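NADPH Quinone Oxidoreductase (Streptococcus mutans, PDB 4F8Y) probably catalyses the NADPH-dependent reduction of quinones with the help of a bound FAD, and holds menadione in this structure. Local coordinates at residues F100-D103 against S107-K110; L47-T52 against R56-V61. All blocks are in the same frame, centred on the assembly; numbering follows the deposited sequence.

Interaction 1. Residues F100-D103 against S107-K110; sequences FVAD and SYKK. With VK3 (menadione), chain F.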
ATOM      1  N   PHE A 100      -7.257 -10.404  -3.590  1.00 14.48           N
ATOM      2  CA  PHE A 100      -7.925 -10.735  -2.337  1.00 14.42           C
ATOM      3  C   PHE A 100      -9.267 -10.014  -2.245  1.00 14.73           C
ATOM      4  O   PHE A 100      -9.444  -9.113  -1.428  1.00 14.83           O
ATOM      5  CB  PHE A 100      -7.022 -10.396  -1.143  1.00 13.50           C
ATOM      6  CG  PHE A 100      -5.832 -11.313  -1.012  1.00 15.79           C
ATOM      7  CD1 PHE A 100      -4.901 -11.424  -2.048  1.00 14.06           C
ATOM      8  CD2 PHE A 100      -5.641 -12.070   0.139  1.00 15.96           C
ATOM      9  CE1 PHE A 100      -3.814 -12.270  -1.938  1.00 12.26           C
ATOM     10  CE2 PHE A 100      -4.547 -12.925   0.256  1.00 13.41           C
ATOM     11  CZ  PHE A 100      -3.634 -13.024  -0.784  1.00 13.66           C
ATOM     12  N   VAL A 101     -10.214 -10.423  -3.087  1.00 14.56           N
ATOM     13  CA  VAL A 101     -11.480  -9.703  -3.228  1.00 14.88           C
ATOM     14  C   VAL A 101     -12.641 -10.396  -2.506  1.00 15.57           C
ATOM     15  O   VAL A 101     -12.557 -11.567  -2.160  1.00 15.86           O
ATOM     16  CB  VAL A 101     -11.845  -9.480  -4.721  1.00 14.77           C
ATOM     17  CG1 VAL A 101     -10.852  -8.535  -5.390  1.00 13.57           C
ATOM     18  CG2 VAL A 101     -11.897 -10.807  -5.459  1.00 15.26           C
ATOM     19  N   ALA A 102     -13.720  -9.661  -2.265  1.00 17.49           N
ATOM     20  CA  ALA A 102     -14.900 -10.246  -1.642  1.00 16.12           C
ATOM     21  C   ALA A 102     -15.432 -11.374  -2.508  1.00 16.21           C
ATOM     22  O   ALA A 102     -15.519 -11.242  -3.724  1.00 17.10           O
ATOM     23  CB  ALA A 102     -15.969  -9.191  -1.419  1.00 19.70           C
ATOM     24  N   ASP A 103     -15.767 -12.484  -1.862  1.00 18.96           N
ATOM     25  CA  ASP A 103     -16.237 -13.693  -2.531  1.00 18.91           C
ATOM     26  C   ASP A 103     -15.103 -14.560  -3.054  1.00 18.71           C
ATOM     27  O   ASP A 103     -15.332 -15.570  -3.715  1.00 19.68           O
ATOM     28  CB  ASP A 103     -17.231 -13.356  -3.627  1.00 20.26           C
ATOM     29  CG  ASP A 103     -18.521 -12.858  -3.067  1.00 21.79           C
ATOM     30  OD1 ASP A 103     -18.900 -13.354  -1.982  1.00 25.81           O
ATOM     31  OD2 ASP A 103     -19.144 -11.974  -3.691  1.00 28.43           O
ATOM     32  N   SER A 107     -15.544 -12.851   2.964  1.00 20.42           N
ATOM     33  CA  SER A 107     -16.924 -12.454   2.732  1.00 23.61           C
ATOM     34  C   SER A 107     -17.490 -11.913   4.035  1.00 25.69           C
ATOM     35  O   SER A 107     -16.785 -11.805   5.040  1.00 22.64           O
ATOM     36  CB  SER A 107     -17.774 -13.610   2.192  1.00 22.66           C
ATOM     37  OG  SER A 107     -17.973 -14.619   3.166  1.00 23.62           O
ATOM     38  N   TYR A 108     -18.765 -11.568   4.035  1.00 28.90           N
ATOM     39  CA  TYR A 108     -19.289 -10.850   5.179  1.00 30.68           C
ATOM     40  C   TYR A 108     -20.086 -11.717   6.161  1.00 33.05           C
ATOM     41  O   TYR A 108     -21.107 -12.319   5.806  1.00 36.20           O
ATOM     42  CB  TYR A 108     -20.062  -9.623   4.702  1.00 30.25           C
ATOM     43  CG  TYR A 108     -19.279  -8.805   3.688  1.00 32.98           C
ATOM     44  CD1 TYR A 108     -19.322  -9.114   2.327  1.00 32.92           C
ATOM     45  CD2 TYR A 108     -18.483  -7.733   4.090  1.00 30.52           C
ATOM     46  CE1 TYR A 108     -18.604  -8.365   1.390  1.00 32.30           C
ATOM     47  CE2 TYR A 108     -17.758  -6.983   3.159  1.00 30.14           C
ATOM     48  CZ  TYR A 108     -17.824  -7.301   1.814  1.00 28.73           C
ATOM     49  OH  TYR A 108     -17.111  -6.557   0.897  1.00 29.37           O
ATOM     50  N   LYS A 109     -19.579 -11.797   7.391  1.00 33.91           N
ATOM     51  CA  LYS A 109     -20.347 -12.336   8.506  1.00 38.46           C
ATOM     52  C   LYS A 109     -21.560 -11.432   8.740  1.00 40.84           C
ATOM     53  O   LYS A 109     -21.583 -10.284   8.286  1.00 40.22           O
ATOM     54  CB  LYS A 109     -19.492 -12.397   9.775  1.00 35.81           C
ATOM     55  CG  LYS A 109     -18.556 -13.577   9.845  1.00 31.74           C
ATOM     56  CD  LYS A 109     -17.641 -13.454  11.051  1.00 32.57           C
ATOM     57  CE  LYS A 109     -18.388 -13.678  12.356  1.00 40.40           C
ATOM     58  NZ  LYS A 109     -18.767 -15.107  12.549  1.00 40.21           N
ATOM     59  N   LYS A 110     -22.573 -11.942   9.437  1.00 41.97           N
ATOM     60  CA  LYS A 110     -23.719 -11.111   9.777  1.00 40.27           C
ATOM     61  C   LYS A 110     -23.191  -9.794  10.326  1.00 40.82           C
ATOM     62  O   LYS A 110     -23.758  -8.724  10.072  1.00 38.95           O
ATOM     63  CB  LYS A 110     -24.618 -11.806  10.805  1.00 38.40           C
TER
HETATM   64  C1K VK3 F 202     -12.064  -5.725   3.157  1.00 18.00           C
HETATM   65  O1K VK3 F 202     -11.666  -6.308   1.958  1.00 24.62           O
HETATM   66  C2K VK3 F 202     -11.132  -5.784   4.306  1.00 16.79           C
HETATM   67  C3K VK3 F 202     -11.509  -5.247   5.508  1.00 18.40           C
HETATM   68  C4K VK3 F 202     -12.785  -4.636   5.650  1.00 21.27           C
HETATM   69  O4K VK3 F 202     -13.173  -4.110   6.893  1.00 29.36           O
HETATM   70  C5K VK3 F 202     -13.689  -4.575   4.538  1.00 22.46           C
HETATM   71  C6K VK3 F 202     -14.962  -3.963   4.664  1.00 22.28           C
HETATM   72  C7K VK3 F 202     -15.813  -3.902   3.596  1.00 20.29           C
HETATM   73  C8K VK3 F 202     -15.401  -4.490   2.295  1.00 21.53           C
HETATM   74  C9K VK3 F 202     -14.176  -5.083   2.170  1.00 21.01           C
HETATM   75  C10 VK3 F 202     -13.290  -5.139   3.274  1.00 20.96           C
HETATM   76  C11 VK3 F 202     -10.544  -5.343   6.684  1.00 23.03           C

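Interaction 2. Residues L47-T52 against R56-V61; sequences LQFNET and RDLAKV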
ATOM      1  N   LEU A  47      -6.963  -1.577  -9.398  1.00 10.49           N
ATOM      2  CA  LEU A  47      -8.291  -2.175  -9.281  1.00 12.12           C
ATOM      3  C   LEU A  47      -9.367  -1.289  -9.923  1.00 15.72           C
ATOM      4  O   LEU A  47      -9.535  -0.118  -9.555  1.00 16.58           O
ATOM      5  CB  LEU A  47      -8.620  -2.432  -7.800  1.00 13.60           C
ATOM      6  CG  LEU A  47      -9.975  -3.019  -7.374  1.00 12.59           C
ATOM      7  CD1 LEU A  47     -10.078  -4.498  -7.714  1.00 14.35           C
ATOM      8  CD2 LEU A  47     -10.189  -2.807  -5.878  1.00 12.88           C
ATOM      9  N   GLN A  48     -10.105  -1.852 -10.873  1.00 15.73           N
ATOM     10  CA  GLN A  48     -11.146  -1.105 -11.569  1.00 15.87           C
ATOM     11  C   GLN A  48     -12.524  -1.635 -11.220  1.00 15.33           C
ATOM     12  O   GLN A  48     -12.761  -2.838 -11.244  1.00 15.02           O
ATOM     13  CB  GLN A  48     -10.947  -1.189 -13.084  1.00 15.16           C
ATOM     14  CG  GLN A  48      -9.626  -0.649 -13.569  1.00 13.42           C
ATOM     15  CD  GLN A  48      -9.579   0.866 -13.549  1.00 16.78           C
ATOM     16  OE1 GLN A  48     -10.579   1.528 -13.258  1.00 19.51           O
ATOM     17  NE2 GLN A  48      -8.416   1.426 -13.863  1.00 17.42           N
ATOM     18  N   PHE A  49     -13.427  -0.726 -10.880  1.00 15.69           N
ATOM     19  CA  PHE A  49     -14.841  -1.047 -10.816  1.00 15.31           C
ATOM     20  C   PHE A  49     -15.682   0.213 -10.993  1.00 19.40           C
ATOM     21  O   PHE A  49     -15.201   1.343 -10.791  1.00 15.08           O
ATOM     22  CB  PHE A  49     -15.227  -1.850  -9.556  1.00 17.35           C
ATOM     23  CG  PHE A  49     -14.937  -1.153  -8.247  1.00 15.77           C
ATOM     24  CD1 PHE A  49     -15.836  -0.238  -7.719  1.00 14.65           C
ATOM     25  CD2 PHE A  49     -13.778  -1.446  -7.526  1.00 16.79           C
ATOM     26  CE1 PHE A  49     -15.584   0.392  -6.512  1.00 14.82           C
ATOM     27  CE2 PHE A  49     -13.515  -0.817  -6.314  1.00 15.42           C
ATOM     28  CZ  PHE A  49     -14.425   0.103  -5.803  1.00 15.39           C
ATOM     29  N   ASN A  50     -16.926  -0.001 -11.408  1.00 20.36           N
ATOM     30  CA  ASN A  50     -17.830   1.078 -11.760  1.00 19.37           C
ATOM     31  C   ASN A  50     -19.189   0.489 -12.053  1.00 21.67           C
ATOM     32  O   ASN A  50     -19.426  -0.683 -11.770  1.00 20.93           O
ATOM     33  CB  ASN A  50     -17.302   1.846 -12.975  1.00 19.07           C
ATOM     34  CG  ASN A  50     -16.815   0.928 -14.089  1.00 22.15           C
ATOM     35  OD1 ASN A  50     -17.606   0.382 -14.852  1.00 21.39           O
ATOM     36  ND2 ASN A  50     -15.498   0.766 -14.187  1.00 23.58           N
ATOM     37  N   GLU A  51     -20.071   1.299 -12.631  1.00 23.22           N
ATOM     38  CA  GLU A  51     -21.431   0.870 -12.947  1.00 23.97           C
ATOM     39  C   GLU A  51     -21.458  -0.290 -13.932  1.00 23.24           C
ATOM     40  O   GLU A  51     -22.216  -1.250 -13.776  1.00 24.33           O
ATOM     41  CB  GLU A  51     -22.230   2.045 -13.505  1.00 26.47           C
ATOM     42  CG  GLU A  51     -22.520   3.103 -12.466  1.00 26.20           C
ATOM     43  CD  GLU A  51     -23.013   2.491 -11.172  1.00 25.82           C
ATOM     44  OE1 GLU A  51     -22.335   2.655 -10.135  1.00 25.32           O
ATOM     45  OE2 GLU A  51     -24.066   1.823 -11.201  1.00 28.05           O
ATOM     46  N   THR A  52     -20.617  -0.181 -14.951  1.00 25.97           N
ATOM     47  CA  THR A  52     -20.488  -1.192 -15.985  1.00 25.16           C
ATOM     48  C   THR A  52     -19.912  -2.484 -15.424  1.00 27.04           C
ATOM     49  O   THR A  52     -20.490  -3.559 -15.582  1.00 27.55           O
ATOM     50  CB  THR A  52     -19.555  -0.682 -17.071  1.00 24.82           C
ATOM     51  OG1 THR A  52     -19.980   0.627 -17.465  1.00 30.68           O
ATOM     52  CG2 THR A  52     -19.559  -1.611 -18.265  1.00 28.55           C
ATOM     53  N   ARG A  56     -19.297  -6.173  -7.378  1.00 18.26           N
ATOM     54  CA  ARG A  56     -19.829  -7.494  -7.054  1.00 18.93           C
ATOM     55  C   ARG A  56     -19.163  -8.617  -7.852  1.00 19.23           C
ATOM     56  O   ARG A  56     -19.148  -9.776  -7.421  1.00 20.07           O
ATOM     57  CB  ARG A  56     -21.343  -7.520  -7.289  1.00 18.04           C
ATOM     58  N   ASP A  57     -18.608  -8.262  -9.009  1.00 19.62           N
ATOM     59  CA  ASP A  57     -18.121  -9.241  -9.984  1.00 20.04           C
ATOM     60  C   ASP A  57     -16.609  -9.414  -9.970  1.00 17.82           C
ATOM     61  O   ASP A  57     -16.060 -10.123 -10.805  1.00 19.69           O
ATOM     62  CB  ASP A  57     -18.569  -8.832 -11.394  1.00 18.04           C
ATOM     63  CG  ASP A  57     -20.068  -8.873 -11.558  1.00 20.37           C
ATOM     64  OD1 ASP A  57     -20.666  -9.907 -11.180  1.00 22.09           O
ATOM     65  OD2 ASP A  57     -20.651  -7.878 -12.050  1.00 19.40           O
ATOM     66  N   LEU A  58     -15.937  -8.773  -9.020  1.00 18.95           N
ATOM     67  CA  LEU A  58     -14.476  -8.721  -9.022  1.00 17.47           C
ATOM     68  C   LEU A  58     -13.863 -10.115  -8.927  1.00 14.22           C
ATOM     69  O   LEU A  58     -12.875 -10.408  -9.589  1.00 12.81           O
ATOM     70  CB  LEU A  58     -13.957  -7.789  -7.913  1.00 18.11           C
ATOM     71  CG  LEU A  58     -14.241  -6.288  -8.106  1.00 15.12           C
ATOM     72  CD1 LEU A  58     -13.796  -5.500  -6.900  1.00 14.01           C
ATOM     73  CD2 LEU A  58     -13.571  -5.755  -9.365  1.00 13.68           C
ATOM     74  N   ALA A  59     -14.482 -10.979  -8.128  1.00 17.69           N
ATOM     75  CA  ALA A  59     -14.008 -12.352  -7.950  1.00 16.70           C
ATOM     76  C   ALA A  59     -14.175 -13.165  -9.228  1.00 16.70           C
ATOM     77  O   ALA A  59     -13.851 -14.350  -9.268  1.00 19.08           O
ATOM     78  CB  ALA A  59     -14.739 -13.026  -6.795  1.00 15.92           C
ATOM     79  N   LYS A  60     -14.688 -12.524 -10.271  1.00 17.01           N
ATOM     80  CA  LYS A  60     -14.796 -13.173 -11.567  1.00 17.77           C
ATOM     81  C   LYS A  60     -14.091 -12.378 -12.683  1.00 18.58           C
ATOM     82  O   LYS A  60     -14.319 -12.626 -13.869  1.00 18.43           O
ATOM     83  CB  LYS A  60     -16.266 -13.436 -11.906  1.00 19.98           C
ATOM     84  CG  LYS A  60     -16.997 -14.298 -10.873  1.00 19.60           C
ATOM     85  CD  LYS A  60     -16.607 -15.767 -10.983  1.00 21.25           C
ATOM     86  N   VAL A  61     -13.229 -11.429 -12.309  1.00 16.47           N
ATOM     87  CA  VAL A  61     -12.472 -10.666 -13.303  1.00 15.25           C
ATOM     88  C   VAL A  61     -11.455 -11.585 -13.987  1.00 15.60           C
ATOM     89  O   VAL A  61     -10.755 -12.352 -13.324  1.00 15.17           O
ATOM     90  CB  VAL A  61     -11.786  -9.406 -12.699  1.00 15.21           C
ATOM     91  CG1 VAL A  61     -10.733  -8.870 -13.643  1.00 13.80           C
ATOM     92  CG2 VAL A  61     -12.822  -8.321 -12.379  1.00 14.47           C
TER
HETATM   93  O   HOH W   1     -20.421  -5.769 -13.611  1.00 19.39           O

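Interaction 1. Residues F100-D103 against S107-K110
Tyr108 sets one side of its ring and its hydroxyl obliquely against the methyl group of Ala102, and that touch is the heart of the contact between 100-103 and 107-110. Start at CB of Tyr108: the first torsion sets CG beside the backbone N, anti to the carbonyl carbon (chi1 -49°), and from there the ring reaches both the 100-103 segment and menadione. Along one ring side, CE1 packs on Ala102 CB at 3.9 Å. Along the other, CE2 comes to 3.5 Å from menadione C8K, with C7K lying at the ring edge in its plane. The hydroxyl at the tip touches both neighbours: Tyr108 OH sits 3.7 Å from Ala102 CB and only 3.0 Å from menadione C8K, a tight approach to a carbon of the fused benzene ring. Ala102 points its methyl toward the 107-110 segment, whereas Asp103 merely skirts Ser107, its OD1 4.3 Å from Ser107 CB. The serine hydroxyl is engaged elsewhere, hydrogen-bonded to NE2 of His116, while its backbone pairs with Glu114 of strand 113-115. Leu113 and Arg55, two other residues of the menadione pocket, also touch Tyr108. Within the flavodoxin-like fold, the loop after helix 90-99 thus packs against the first strand of a small antiparallel hairpin, 106-108 with 113-115, whose tyrosine lines the menadione pocket near FAD.

Interaction 2. Residues L47-T52 against R56-V61
Leu58 pushes its two methyl groups against the 47-52 segment, closing a turn-rich loop of the flavodoxin-like fold that runs from strand 32-37 to helix 65-73. This is the tight side. CD1 of Leu58 meets CD1 of Leu47 at 3.9 Å, the two side chains crossing at about a right angle, and the same Leu58 methyl reaches CD2 of Phe49 at 4.1 Å from an oblique direction. CD2 of Leu58 lies 3.6 Å from the carbonyl O of Gln48, whose backbone thus joins the tight part while its amide leads away. Phe49 holds CG between its backbone N and carbonyl carbon (chi1 60°), with CD2 of Leu47 at the ring edge in its plane. Leu47 and Phe49 both touch FAD, so the small apolar cluster backs the cofactor; Leu47 also packs on Trp84 of the second subunit, and its O is hydrogen-bonded to OH of Tyr39 of that subunit. Just past the 3-10 segment, Val61 N bonds back to Leu58 O at 2.9 Å. The other end is looser and polar: Thr52 and Asp57 stand apart, joined through a single water that donates to both, 3.0 Å to Thr52 O and 2.6 Å to Asp57 OD2.

Interaction 2 is largely buried, a cluster of leucine and phenylalanine beside FAD, whereas interaction 1 lies at the surface, where one tyrosine and one alanine do most of the touching next to menadione. They belong to different connections of the flavodoxin-like fold: interaction 2 precedes helix 65-73, and interaction 1 follows helix 90-99. Even so, the two loops meet directly. Val101 CG2 packs 3.6 Å from Ala59 CA, and Ala59 CB lies equally close to Ala102 O. Apolar contact carries both; the polar additions differ, a bridging water in interaction 2, while in interaction 1 the polar bonds of Ser107 go outside the contact, to Glu114 across the hairpin and to His116.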